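Local structure of yeast glycogen phosphorylase (Saccharomyces cerevisiae, 1YGP) at residues Q227-F232 / R256-A261; W280-T285 / S310-L315; S249-G254 / L423-L428; L327-Q332 / R418-L423. The protein is a member of the carbohydrate phosphorylase family (GT-B clan) and carries pyridoxal-5'-phosphate in a pocket of its own. All blocks are in the same frame, centred on the assembly; numbering follows the deposited sequence.

Interaction 1 (Q227-F232 / R256-A261)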
loop_
_atom_site.group_PDB
_atom_site.type_symbol
_atom_site.label_atom_id
_atom_site.label_comp_id
_atom_site.label_asym_id
_atom_site.label_seq_id
_atom_site.Cartn_x
_atom_site.Cartn_y
_atom_site.Cartn_z
ATOM N N GLN A 227 -7.320 7.501 -14.426
ATOM C CA GLN A 227 -5.877 7.732 -14.572
ATOM C C GLN A 227 -5.566 8.859 -15.555
ATOM O O GLN A 227 -5.644 8.637 -16.761
ATOM C CB GLN A 227 -5.196 6.492 -15.069
ATOM C CG GLN A 227 -5.218 5.415 -14.018
ATOM C CD GLN A 227 -4.550 4.136 -14.482
ATOM O OE1 GLN A 227 -3.662 4.112 -15.336
ATOM N NE2 GLN A 227 -4.969 3.005 -13.951
ATOM N N ILE A 228 -5.242 10.084 -15.143
ATOM C CA ILE A 228 -4.946 11.213 -16.039
ATOM C C ILE A 228 -3.456 11.188 -16.395
ATOM O O ILE A 228 -2.685 11.073 -15.446
ATOM C CB ILE A 228 -5.232 12.594 -15.360
ATOM C CG1 ILE A 228 -6.553 12.696 -14.586
ATOM C CG2 ILE A 228 -5.261 13.593 -16.483
ATOM C CD1 ILE A 228 -7.843 12.599 -15.415
ATOM N N PRO A 229 -2.932 11.241 -17.631
ATOM C CA PRO A 229 -1.518 11.551 -17.949
ATOM C C PRO A 229 -1.143 13.022 -17.749
ATOM O O PRO A 229 -1.948 13.920 -18.035
ATOM C CB PRO A 229 -1.338 11.131 -19.384
ATOM C CG PRO A 229 -2.423 10.090 -19.562
ATOM C CD PRO A 229 -3.597 10.716 -18.815
ATOM N N VAL A 230 0.066 13.313 -17.273
ATOM C CA VAL A 230 0.514 14.662 -16.954
ATOM C C VAL A 230 1.910 14.717 -17.548
ATOM O O VAL A 230 2.663 13.749 -17.426
ATOM C CB VAL A 230 0.530 14.848 -15.413
ATOM C CG1 VAL A 230 1.260 16.118 -15.035
ATOM C CG2 VAL A 230 -0.886 15.001 -14.889
ATOM N N THR A 231 2.327 15.834 -18.123
ATOM C CA THR A 231 3.554 15.901 -18.909
ATOM C C THR A 231 4.522 16.948 -18.409
ATOM O O THR A 231 4.106 18.024 -17.961
ATOM C CB THR A 231 3.097 16.164 -20.368
ATOM O OG1 THR A 231 2.707 14.874 -20.789
ATOM C CG2 THR A 231 4.094 16.766 -21.326
ATOM N N PHE A 232 5.806 16.656 -18.483
ATOM C CA PHE A 232 6.775 17.642 -18.060
ATOM C C PHE A 232 7.836 17.735 -19.130
ATOM O O PHE A 232 8.042 16.793 -19.913
ATOM C CB PHE A 232 7.418 17.238 -16.754
ATOM C CG PHE A 232 6.413 17.133 -15.621
ATOM C CD1 PHE A 232 5.867 18.290 -15.068
ATOM C CD2 PHE A 232 6.041 15.869 -15.145
ATOM C CE1 PHE A 232 4.946 18.166 -14.032
ATOM C CE2 PHE A 232 5.116 15.766 -14.109
ATOM C CZ PHE A 232 4.567 16.913 -13.549
ATOM N N ARG A 256 6.057 11.757 -18.865
ATOM C CA ARG A 256 4.630 11.665 -18.606
ATOM C C ARG A 256 4.499 10.823 -17.374
ATOM O O ARG A 256 5.192 9.813 -17.260
ATOM C CB ARG A 256 3.796 10.943 -19.665
ATOM C CG ARG A 256 3.834 11.437 -21.119
ATOM C CD ARG A 256 2.602 11.003 -21.932
ATOM N NE ARG A 256 2.092 9.696 -21.520
ATOM C CZ ARG A 256 0.875 9.255 -21.862
ATOM N NH1 ARG A 256 0.045 9.973 -22.630
ATOM N NH2 ARG A 256 0.442 8.107 -21.333
ATOM N N VAL A 257 3.668 11.238 -16.441
ATOM C CA VAL A 257 3.427 10.489 -15.220
ATOM C C VAL A 257 1.934 10.254 -15.209
ATOM O O VAL A 257 1.245 10.784 -16.104
ATOM C CB VAL A 257 3.839 11.277 -13.970
ATOM C CG1 VAL A 257 5.341 11.340 -13.920
ATOM C CG2 VAL A 257 3.326 12.710 -14.008
ATOM N N LEU A 258 1.408 9.480 -14.263
ATOM C CA LEU A 258 -0.015 9.236 -14.249
ATOM C C LEU A 258 -0.593 9.697 -12.953
ATOM O O LEU A 258 0.057 9.509 -11.925
ATOM C CB LEU A 258 -0.355 7.784 -14.380
ATOM C CG LEU A 258 -0.152 7.133 -15.717
ATOM C CD1 LEU A 258 -0.760 5.754 -15.644
ATOM C CD2 LEU A 258 -0.849 7.895 -16.825
ATOM N N ALA A 259 -1.791 10.270 -12.980
ATOM C CA ALA A 259 -2.443 10.736 -11.778
ATOM C C ALA A 259 -3.597 9.766 -11.576
ATOM O O ALA A 259 -4.434 9.591 -12.463
ATOM C CB ALA A 259 -2.969 12.128 -11.991
ATOM N N VAL A 260 -3.640 9.055 -10.465
ATOM C CA VAL A 260 -4.712 8.123 -10.193
ATOM C C VAL A 260 -5.451 8.778 -9.040
ATOM O O VAL A 260 -4.803 9.237 -8.083
ATOM C CB VAL A 260 -4.077 6.770 -9.814
ATOM C CG1 VAL A 260 -5.097 5.766 -9.308
ATOM C CG2 VAL A 260 -3.404 6.231 -11.064
ATOM N N ALA A 261 -6.776 8.867 -9.142
ATOM C CA ALA A 261 -7.613 9.469 -8.118
ATOM C C ALA A 261 -7.965 8.533 -6.980
ATOM O O ALA A 261 -8.049 7.303 -7.158
ATOM C CB ALA A 261 -8.919 9.933 -8.704
#
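Ile228 and Val230 exchange both of their backbone bonds with Ala259 and Val257, so two antiparallel hydrogen-bonded pairs alternate with the non-hydrogen-bonded pairs Gln227-Val260, Pro229-Leu258 and Thr231-Arg256. The short segments run at 149° between their N-to-C directions. Ala259 N reaches Ile228 O at 2.7 Å and Val257 N reaches Val230 O at 2.9 Å. Between these bonds, CA atoms also approach carbonyls, as Pro229 CA does Val257 O at 3.4 Å. The side chains divide by face. On the buried face, Ile228 packs on Ala259, and Val230 and Phe232 both pack on Val257: Val257 chi1 of -72° leaves CG2 in the crowded position between its own N and carbonyl carbon, from where it meets the edge of the Phe232 ring at CE2 (3.5 Å) and lies 3.8 Å from Val230 CB. The two strands belong to the large mixed sheet of the N-terminal half of the GT-B fold, with strand 221-232 outermost within the chain, and helix 322-350 covers this face through His341, Phe334, Ala338 and Lys330. The other face is looser and partly open to solvent. There Pro229 and Arg256 lie side by side; the Arg256 chain bends at chi3, and its guanidinium has Pro229 CB 3.7 Å above one face, offset toward the rim. Leu258 CD2 rests against Pro229 CG at 3.8 Å, whereas Gln227 runs beside Val260, CG to CG2 at 3.6 Å. The Gln227 amide is held at NE2 by Asn224 O, outside the contact.

Interaction 2 (W280-T285 / S310-L315); sequences WQARPT and SITAVL
Thr312 has chi1 of 47°, which sets OG1 between its own N and carbonyl carbon and CG2 anti to the carbonyl carbon, and with that rotation both branches meet the strand at Ala282 and Trp280. OG1 accepts the backbone N-H of Ala282 at 3.1 Å from Ala282 N; the angle at the hydrogen is 177°, so the bond is essentially straight. CG2 comes close to the same piece of backbone, 3.4 Å from Trp280 O and 3.6 Å from Ala282 N, so the methyl group is close to the donor and to a carbonyl of the strand at once. One residue earlier, Ile311 presents CB to Ala282 CB at 3.9 Å, and its CD1 lies 4.1 Å from that methyl. The strand side is the 274-284 member of the mixed sheet in the N-terminal half of this GT-B protein. Here it is paired with strand 255-267 through Gln281 and Arg283, while Trp280 bonds to Gly188 of strand 184-189 and to Arg190 just beyond it. At Ala282 the strand N-H goes to a helix side chain, which joins helix 303-313 to the sheet. That helix is weakly bonded at this end, Ala313 N reaching Ser310 O at 3.1 Å. Phe334 of helix 322-350 touches both Ala282 and Ile311, and the Trp280 indole, turned away from 310-315, gives NE1 to Ser339 OG of helix 322-350. Beyond the contact, Arg283 packs on Asn214 of the second subunit and Val314 on Phe293 of the second subunit.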
loop_
_atom_site.group_PDB
_atom_site.type_symbol
_atom_site.label_atom_id
_atom_site.label_comp_id
_atom_site.label_asym_id
_atom_site.label_seq_id
_atom_site.Cartn_x
_atom_site.Cartn_y
_atom_site.Cartn_z
ATOM N N TRP A 280 -4.899 13.013 -5.624
ATOM C CA TRP A 280 -4.185 12.336 -6.672
ATOM C C TRP A 280 -2.932 11.708 -6.112
ATOM O O TRP A 280 -2.267 12.300 -5.261
ATOM C CB TRP A 280 -3.764 13.315 -7.772
ATOM C CG TRP A 280 -4.924 14.055 -8.423
ATOM C CD1 TRP A 280 -5.243 15.361 -8.115
ATOM C CD2 TRP A 280 -5.800 13.482 -9.299
ATOM N NE1 TRP A 280 -6.337 15.609 -8.791
ATOM C CE2 TRP A 280 -6.712 14.529 -9.506
ATOM C CE3 TRP A 280 -5.961 12.245 -9.927
ATOM C CZ2 TRP A 280 -7.807 14.318 -10.350
ATOM C CZ3 TRP A 280 -7.059 12.052 -10.768
ATOM C CH2 TRP A 280 -7.978 13.079 -10.976
ATOM N N GLN A 281 -2.572 10.528 -6.606
ATOM C CA GLN A 281 -1.323 9.833 -6.297
ATOM C C GLN A 281 -0.555 9.787 -7.603
ATOM O O GLN A 281 -1.209 9.517 -8.622
ATOM C CB GLN A 281 -1.617 8.435 -5.857
ATOM C CG GLN A 281 -0.426 7.495 -5.828
ATOM C CD GLN A 281 -0.853 6.176 -5.247
ATOM O OE1 GLN A 281 -0.643 5.964 -4.063
ATOM N NE2 GLN A 281 -1.490 5.263 -5.970
ATOM N N ALA A 282 0.758 10.023 -7.640
ATOM C CA ALA A 282 1.472 9.971 -8.907
ATOM C C ALA A 282 1.967 8.576 -9.176
ATOM O O ALA A 282 2.476 7.952 -8.243
ATOM C CB ALA A 282 2.697 10.833 -8.926
ATOM N N ARG A 283 1.833 8.035 -10.382
ATOM C CA ARG A 283 2.303 6.696 -10.711
ATOM C C ARG A 283 3.136 6.783 -11.984
ATOM O O ARG A 283 2.965 7.751 -12.730
ATOM C CB ARG A 283 1.132 5.764 -10.910
ATOM C CG ARG A 283 0.497 5.411 -9.559
ATOM C CD ARG A 283 -0.526 4.304 -9.773
ATOM N NE ARG A 283 -1.421 4.099 -8.644
ATOM C CZ ARG A 283 -2.589 3.439 -8.766
ATOM N NH1 ARG A 283 -2.990 2.925 -9.935
ATOM N NH2 ARG A 283 -3.413 3.340 -7.722
ATOM N N PRO A 284 4.139 5.923 -12.227
ATOM C CA PRO A 284 4.939 5.869 -13.441
ATOM C C PRO A 284 4.151 5.351 -14.630
ATOM O O PRO A 284 3.164 4.627 -14.451
ATOM C CB PRO A 284 6.069 4.971 -13.091
ATOM C CG PRO A 284 5.383 3.986 -12.169
ATOM C CD PRO A 284 4.614 4.920 -11.280
ATOM N N THR A 285 4.568 5.671 -15.856
ATOM C CA THR A 285 3.850 5.150 -17.004
ATOM C C THR A 285 4.328 3.721 -17.147
ATOM O O THR A 285 3.609 2.870 -17.659
ATOM C CB THR A 285 4.171 5.945 -18.272
ATOM O OG1 THR A 285 5.503 6.404 -18.133
ATOM C CG2 THR A 285 3.230 7.112 -18.497
ATOM N N SER A 310 8.083 10.543 -6.330
ATOM C CA SER A 310 8.582 11.715 -5.630
ATOM C C SER A 310 7.483 12.758 -5.528
ATOM O O SER A 310 7.263 13.355 -4.471
ATOM C CB SER A 310 9.705 12.380 -6.359
ATOM O OG SER A 310 10.628 11.433 -6.848
ATOM N N ILE A 311 6.714 12.930 -6.598
ATOM C CA ILE A 311 5.681 13.951 -6.671
ATOM C C ILE A 311 4.626 13.815 -5.582
ATOM O O ILE A 311 4.115 14.847 -5.151
ATOM C CB ILE A 311 5.012 13.894 -8.048
ATOM C CG1 ILE A 311 6.035 13.942 -9.160
ATOM C CG2 ILE A 311 4.104 15.096 -8.196
ATOM C CD1 ILE A 311 5.377 13.490 -10.471
ATOM N N THR A 312 4.199 12.647 -5.103
ATOM C CA THR A 312 3.267 12.651 -3.990
ATOM C C THR A 312 3.867 12.026 -2.741
ATOM O O THR A 312 3.148 11.685 -1.795
ATOM C CB THR A 312 1.985 11.938 -4.420
ATOM O OG1 THR A 312 2.392 10.750 -5.061
ATOM C CG2 THR A 312 1.127 12.747 -5.365
ATOM N N ALA A 313 5.190 11.884 -2.650
ATOM C CA ALA A 313 5.773 11.334 -1.442
ATOM C C ALA A 313 5.649 12.199 -0.203
ATOM O O ALA A 313 5.211 11.665 0.817
ATOM C CB ALA A 313 7.244 11.070 -1.586
ATOM N N VAL A 314 5.951 13.508 -0.247
ATOM C CA VAL A 314 6.040 14.366 0.939
ATOM C C VAL A 314 5.479 15.760 0.684
ATOM O O VAL A 314 5.625 16.328 -0.399
ATOM C CB VAL A 314 7.558 14.346 1.339
ATOM C CG1 VAL A 314 8.197 15.663 1.725
ATOM C CG2 VAL A 314 7.604 13.483 2.567
ATOM N N LEU A 315 4.801 16.317 1.670
ATOM C CA LEU A 315 4.220 17.649 1.586
ATOM C C LEU A 315 5.274 18.735 1.803
ATOM O O LEU A 315 6.170 18.567 2.626
ATOM C CB LEU A 315 3.121 17.691 2.628
ATOM C CG LEU A 315 2.495 18.953 3.158
ATOM C CD1 LEU A 315 1.889 19.815 2.086
ATOM C CD2 LEU A 315 1.419 18.499 4.101
#

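Interaction 3 (S249-G254 / L423-L428); sequences SQWIGG and LLPRHL
Trp251, on strand 250-252, passes Pro425 and His427 in the first turn of helix 425-445, with Trp251 CA 6.6 Å from Arg426 CA. The strand is half of a two-stranded antiparallel sheet with 235-237; the helix starts right after Leu424, which both leaves helix 417-423 and stands at the N-cap position, its O accepting Leu428 N at 3.1 Å. With Trp251 CG anti to the backbone N (chi1 -179°), the indole reaches over this junction. His427 turns an edge toward the face of the six-membered ring in an offset edge-to-face pair, centroids 5.4 Å apart and planes at 87°. NE2 of His427 makes the nearest approach, 3.6 Å from Trp251 CZ3. Pro425 comes at the indole's other end, CG 3.8 Å from Trp251 NE1, an atom whose hydrogen bond goes to Tyr233 O. Just before the strand, Ser249 covers part of the Arg426 guanidinium. That group is gripped from outside by Asp383, Glu429 and Thr245 O, and Asp383 also takes the N-H of Ser249, so one carboxylate ties both segments. Ser249 CB lies 3.4 Å from Arg426 NE, and its OG, hydrogen-bonded to Ser247 O, stands 3.2 Å above the guanidinium plane, offset toward the rim.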
loop_
_atom_site.group_PDB
_atom_site.type_symbol
_atom_site.label_atom_id
_atom_site.label_comp_id
_atom_site.label_asym_id
_atom_site.label_seq_id
_atom_site.Cartn_x
_atom_site.Cartn_y
_atom_site.Cartn_z
ATOM N N SER A 249 -0.918 25.548 -30.482
ATOM C CA SER A 249 0.430 25.036 -30.584
ATOM C C SER A 249 0.485 23.611 -30.064
ATOM O O SER A 249 -0.431 23.190 -29.360
ATOM C CB SER A 249 1.329 25.927 -29.769
ATOM O OG SER A 249 1.288 27.277 -30.200
ATOM N N GLN A 250 1.524 22.847 -30.380
ATOM C CA GLN A 250 1.630 21.486 -29.910
ATOM C C GLN A 250 2.788 21.367 -28.939
ATOM O O GLN A 250 3.936 21.735 -29.229
ATOM C CB GLN A 250 1.876 20.527 -31.072
ATOM N N TRP A 251 2.452 20.905 -27.736
ATOM C CA TRP A 251 3.460 20.633 -26.732
ATOM C C TRP A 251 3.808 19.157 -26.892
ATOM O O TRP A 251 2.982 18.255 -26.705
ATOM C CB TRP A 251 2.902 20.907 -25.338
ATOM C CG TRP A 251 3.858 20.700 -24.164
ATOM C CD1 TRP A 251 5.223 20.533 -24.280
ATOM C CD2 TRP A 251 3.455 20.643 -22.858
ATOM N NE1 TRP A 251 5.673 20.361 -23.060
ATOM C CE2 TRP A 251 4.664 20.418 -22.184
ATOM C CE3 TRP A 251 2.252 20.743 -22.161
ATOM C CZ2 TRP A 251 4.682 20.287 -20.805
ATOM C CZ3 TRP A 251 2.275 20.611 -20.777
ATOM C CH2 TRP A 251 3.477 20.384 -20.108
ATOM N N ILE A 252 5.029 18.916 -27.341
ATOM C CA ILE A 252 5.559 17.572 -27.452
ATOM C C ILE A 252 6.449 17.529 -26.222
ATOM O O ILE A 252 7.586 17.999 -26.231
ATOM C CB ILE A 252 6.342 17.468 -28.758
ATOM C CG1 ILE A 252 5.397 17.691 -29.916
ATOM C CG2 ILE A 252 7.016 16.110 -28.858
ATOM C CD1 ILE A 252 6.121 17.904 -31.265
ATOM N N GLY A 253 5.876 17.057 -25.119
ATOM C CA GLY A 253 6.564 16.999 -23.834
ATOM C C GLY A 253 7.620 15.909 -23.728
ATOM O O GLY A 253 7.733 15.059 -24.604
ATOM N N GLY A 254 8.381 15.887 -22.644
ATOM C CA GLY A 254 9.435 14.905 -22.509
ATOM C C GLY A 254 9.211 13.867 -21.417
ATOM O O GLY A 254 9.940 12.884 -21.386
ATOM N N LEU A 423 10.700 23.411 -17.545
ATOM C CA LEU A 423 9.796 22.406 -17.036
ATOM C C LEU A 423 8.449 22.532 -17.710
ATOM O O LEU A 423 7.768 21.529 -17.948
ATOM C CB LEU A 423 9.716 22.616 -15.532
ATOM C CG LEU A 423 9.256 21.573 -14.526
ATOM C CD1 LEU A 423 7.890 21.985 -14.052
ATOM C CD2 LEU A 423 9.358 20.160 -15.104
ATOM N N LEU A 424 8.054 23.760 -18.031
ATOM C CA LEU A 424 6.758 24.031 -18.608
ATOM C C LEU A 424 6.871 25.006 -19.797
ATOM O O LEU A 424 6.436 26.164 -19.674
ATOM C CB LEU A 424 5.858 24.560 -17.440
ATOM C CG LEU A 424 5.640 23.649 -16.193
ATOM C CD1 LEU A 424 4.663 24.253 -15.220
ATOM C CD2 LEU A 424 5.048 22.332 -16.619
ATOM N N PRO A 425 7.381 24.613 -20.986
ATOM C CA PRO A 425 7.615 25.517 -22.107
ATOM C C PRO A 425 6.405 26.265 -22.664
ATOM O O PRO A 425 6.432 27.485 -22.834
ATOM C CB PRO A 425 8.308 24.648 -23.136
ATOM C CG PRO A 425 8.134 23.216 -22.721
ATOM C CD PRO A 425 8.095 23.356 -21.216
ATOM N N ARG A 426 5.278 25.600 -22.902
ATOM C CA ARG A 426 4.081 26.264 -23.422
ATOM C C ARG A 426 3.431 27.179 -22.395
ATOM O O ARG A 426 2.916 28.244 -22.728
ATOM C CB ARG A 426 3.076 25.200 -23.878
ATOM C CG ARG A 426 1.766 25.711 -24.448
ATOM C CD ARG A 426 2.053 26.479 -25.726
ATOM N NE ARG A 426 0.861 26.767 -26.509
ATOM C CZ ARG A 426 0.578 28.005 -26.882
ATOM N NH1 ARG A 426 1.369 29.024 -26.555
ATOM N NH2 ARG A 426 -0.506 28.228 -27.613
ATOM N N HIS A 427 3.469 26.810 -21.113
ATOM C CA HIS A 427 2.827 27.611 -20.076
ATOM C C HIS A 427 3.654 28.869 -19.888
ATOM O O HIS A 427 3.061 29.876 -19.521
ATOM C CB HIS A 427 2.739 26.880 -18.743
ATOM C CG HIS A 427 1.869 25.632 -18.791
ATOM N ND1 HIS A 427 0.575 25.560 -18.540
ATOM C CD2 HIS A 427 2.300 24.351 -19.103
ATOM C CE1 HIS A 427 0.206 24.311 -18.674
ATOM N NE2 HIS A 427 1.238 23.590 -19.015
ATOM N N LEU A 428 4.968 28.881 -20.151
ATOM C CA LEU A 428 5.708 30.140 -20.184
ATOM C C LEU A 428 5.231 31.034 -21.334
ATOM O O LEU A 428 5.089 32.250 -21.190
ATOM C CB LEU A 428 7.194 29.940 -20.407
ATOM C CG LEU A 428 8.130 30.778 -19.560
ATOM C CD1 LEU A 428 9.446 30.744 -20.267
ATOM C CD2 LEU A 428 7.729 32.228 -19.427
#

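Interaction 4 (L327-Q332 / R418-L423)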
loop_
_atom_site.group_PDB
_atom_site.type_symbol
_atom_site.label_atom_id
_atom_site.label_comp_id
_atom_site.label_asym_id
_atom_site.label_seq_id
_atom_site.Cartn_x
_atom_site.Cartn_y
_atom_site.Cartn_z
ATOM N N LEU A 327 10.912 20.312 -7.893
ATOM C CA LEU A 327 9.926 19.352 -7.444
ATOM C C LEU A 327 8.682 20.044 -6.938
ATOM O O LEU A 327 7.589 19.561 -7.235
ATOM C CB LEU A 327 10.524 18.463 -6.351
ATOM C CG LEU A 327 9.715 17.302 -5.817
ATOM C CD1 LEU A 327 9.424 16.286 -6.911
ATOM C CD2 LEU A 327 10.520 16.596 -4.781
ATOM N N ARG A 328 8.793 21.180 -6.246
ATOM C CA ARG A 328 7.631 21.930 -5.780
ATOM C C ARG A 328 6.854 22.388 -7.003
ATOM O O ARG A 328 5.635 22.190 -7.052
ATOM C CB ARG A 328 8.036 23.156 -4.976
ATOM C CG ARG A 328 8.757 22.810 -3.681
ATOM C CD ARG A 328 7.863 22.829 -2.462
ATOM N NE ARG A 328 7.863 24.130 -1.820
ATOM C CZ ARG A 328 8.158 24.306 -0.522
ATOM N NH1 ARG A 328 8.475 23.308 0.289
ATOM N NH2 ARG A 328 8.129 25.534 -0.011
ATOM N N LEU A 329 7.505 22.930 -8.044
ATOM C CA LEU A 329 6.763 23.349 -9.210
ATOM C C LEU A 329 6.123 22.153 -9.907
ATOM O O LEU A 329 4.941 22.187 -10.262
ATOM C CB LEU A 329 7.688 24.094 -10.174
ATOM C CG LEU A 329 7.020 24.821 -11.372
ATOM C CD1 LEU A 329 5.968 25.842 -10.899
ATOM C CD2 LEU A 329 8.101 25.501 -12.176
ATOM N N LYS A 330 6.872 21.054 -9.995
ATOM C CA LYS A 330 6.478 19.800 -10.639
ATOM C C LYS A 330 5.213 19.241 -9.997
ATOM O O LYS A 330 4.248 18.885 -10.662
ATOM C CB LYS A 330 7.671 18.871 -10.499
ATOM C CG LYS A 330 7.895 17.832 -11.573
ATOM C CD LYS A 330 9.383 17.529 -11.472
ATOM C CE LYS A 330 9.895 16.595 -12.567
ATOM N NZ LYS A 330 11.329 16.415 -12.410
ATOM N N GLN A 331 5.183 19.248 -8.675
ATOM C CA GLN A 331 4.061 18.815 -7.865
ATOM C C GLN A 331 2.852 19.734 -8.066
ATOM O O GLN A 331 1.745 19.259 -8.331
ATOM C CB GLN A 331 4.600 18.794 -6.437
ATOM C CG GLN A 331 3.726 18.477 -5.257
ATOM C CD GLN A 331 4.569 18.358 -3.980
ATOM O OE1 GLN A 331 4.954 19.350 -3.364
ATOM N NE2 GLN A 331 4.902 17.181 -3.479
ATOM N N GLN A 332 3.027 21.063 -8.010
ATOM C CA GLN A 332 1.945 22.032 -8.194
ATOM C C GLN A 332 1.379 21.951 -9.609
ATOM O O GLN A 332 0.164 22.115 -9.815
ATOM C CB GLN A 332 2.437 23.454 -7.944
ATOM C CG GLN A 332 2.916 23.736 -6.534
ATOM C CD GLN A 332 3.228 25.194 -6.244
ATOM O OE1 GLN A 332 3.069 25.680 -5.118
ATOM N NE2 GLN A 332 3.665 25.987 -7.206
ATOM N N ARG A 418 14.015 30.613 -16.195
ATOM C CA ARG A 418 14.762 29.474 -16.708
ATOM C C ARG A 418 14.124 28.131 -16.333
ATOM O O ARG A 418 13.730 27.348 -17.197
ATOM C CB ARG A 418 16.191 29.542 -16.159
ATOM N N LEU A 419 13.965 27.932 -15.020
ATOM C CA LEU A 419 13.358 26.759 -14.426
ATOM C C LEU A 419 11.929 26.535 -14.921
ATOM O O LEU A 419 11.580 25.461 -15.449
ATOM C CB LEU A 419 13.436 26.964 -12.908
ATOM C CG LEU A 419 12.711 26.141 -11.832
ATOM C CD1 LEU A 419 12.517 24.692 -12.217
ATOM C CD2 LEU A 419 13.568 26.172 -10.597
ATOM N N PHE A 420 11.118 27.587 -14.811
ATOM C CA PHE A 420 9.733 27.464 -15.201
ATOM C C PHE A 420 9.647 27.084 -16.662
ATOM O O PHE A 420 8.926 26.142 -16.992
ATOM C CB PHE A 420 8.990 28.778 -14.971
ATOM C CG PHE A 420 7.490 28.604 -15.079
ATOM C CD1 PHE A 420 6.852 28.594 -16.324
ATOM C CD2 PHE A 420 6.745 28.457 -13.913
ATOM C CE1 PHE A 420 5.467 28.433 -16.401
ATOM C CE2 PHE A 420 5.356 28.299 -13.997
ATOM C CZ PHE A 420 4.720 28.286 -15.235
ATOM N N GLY A 421 10.440 27.761 -17.490
ATOM C CA GLY A 421 10.412 27.572 -18.922
ATOM C C GLY A 421 10.772 26.155 -19.313
ATOM O O GLY A 421 10.101 25.517 -20.128
ATOM N N HIS A 422 11.815 25.644 -18.664
ATOM C CA HIS A 422 12.359 24.332 -18.950
ATOM C C HIS A 422 11.407 23.208 -18.635
ATOM O O HIS A 422 11.425 22.151 -19.260
ATOM C CB HIS A 422 13.649 24.161 -18.147
ATOM C CG HIS A 422 14.244 22.762 -18.147
ATOM N ND1 HIS A 422 14.670 22.032 -19.176
ATOM C CD2 HIS A 422 14.385 22.013 -17.004
ATOM C CE1 HIS A 422 15.059 20.871 -18.708
ATOM N NE2 HIS A 422 14.880 20.874 -17.404
ATOM N N LEU A 423 10.700 23.411 -17.545
ATOM C CA LEU A 423 9.796 22.406 -17.036
ATOM C C LEU A 423 8.449 22.532 -17.710
ATOM O O LEU A 423 7.768 21.529 -17.948
ATOM C CB LEU A 423 9.716 22.616 -15.532
ATOM C CG LEU A 423 9.256 21.573 -14.526
ATOM C CD1 LEU A 423 7.890 21.985 -14.052
ATOM C CD2 LEU A 423 9.358 20.160 -15.104
#
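The Phe420 ring meets Leu329 along its CD2-CE2 side, approached obliquely: Leu329 CD2 is 3.7 Å from Phe420 CD2, and Leu329 CD1 is 4.0 Å from Phe420 CE2. Each leucine methyl thus faces one end of the CD2-CE2 bond, and the two side chains cross at about a right angle. Leu329 CG lies anti to the backbone N (chi1 -170°), pointing the branch at the other helix. Leu423 supplies a second partner: it slides past Leu329 in the opposite direction, placing CD1 4.0 Å from Leu329 CD2. No hydrogen bond spans the contact, so apolar packing carries it. Lys330 adds only a glancing touch, CE to Leu423 CD2 at 4.4 Å; its NZ is engaged by Glu326 and by Tyr233 OH. The segment axes come within 10.9 Å at a signed crossing angle of -45°, a wide helix-helix packing bridged by side chains. Helix 417-423 is thereby set against the long helix 322-350, with Trp415 of strand 414-416 touching both Leu329 and Phe420, and with His427, Leu428 and Ile431 of helix 425-445 packing on Phe420 from the continuing chain.

Interactions 1 and 2 lie closest, centres about 9 Å apart, and share the mixed sheet: strands 255-267 and 274-284 are neighbours in it. Interactions 3 and 4 have centres about 12 Å apart and share Leu423, the last residue of helix 417-423, just before the break at Leu424. Along the chain, interactions 1, 2 and 4 close in that order, while interaction 3 spans 2 and 4 and alternates with 1. Interactions 2 and 3, centres about 21 Å apart, do not touch; their nearest atoms are about 9 Å apart. Helix 322-350 reaches all four: it covers the sheet, bonds Ile311 O and Val314 O through Gln331, touches Trp251 through Tyr333, and supplies Leu329. It thus connects sheet and peripheral helices within the N-terminal half.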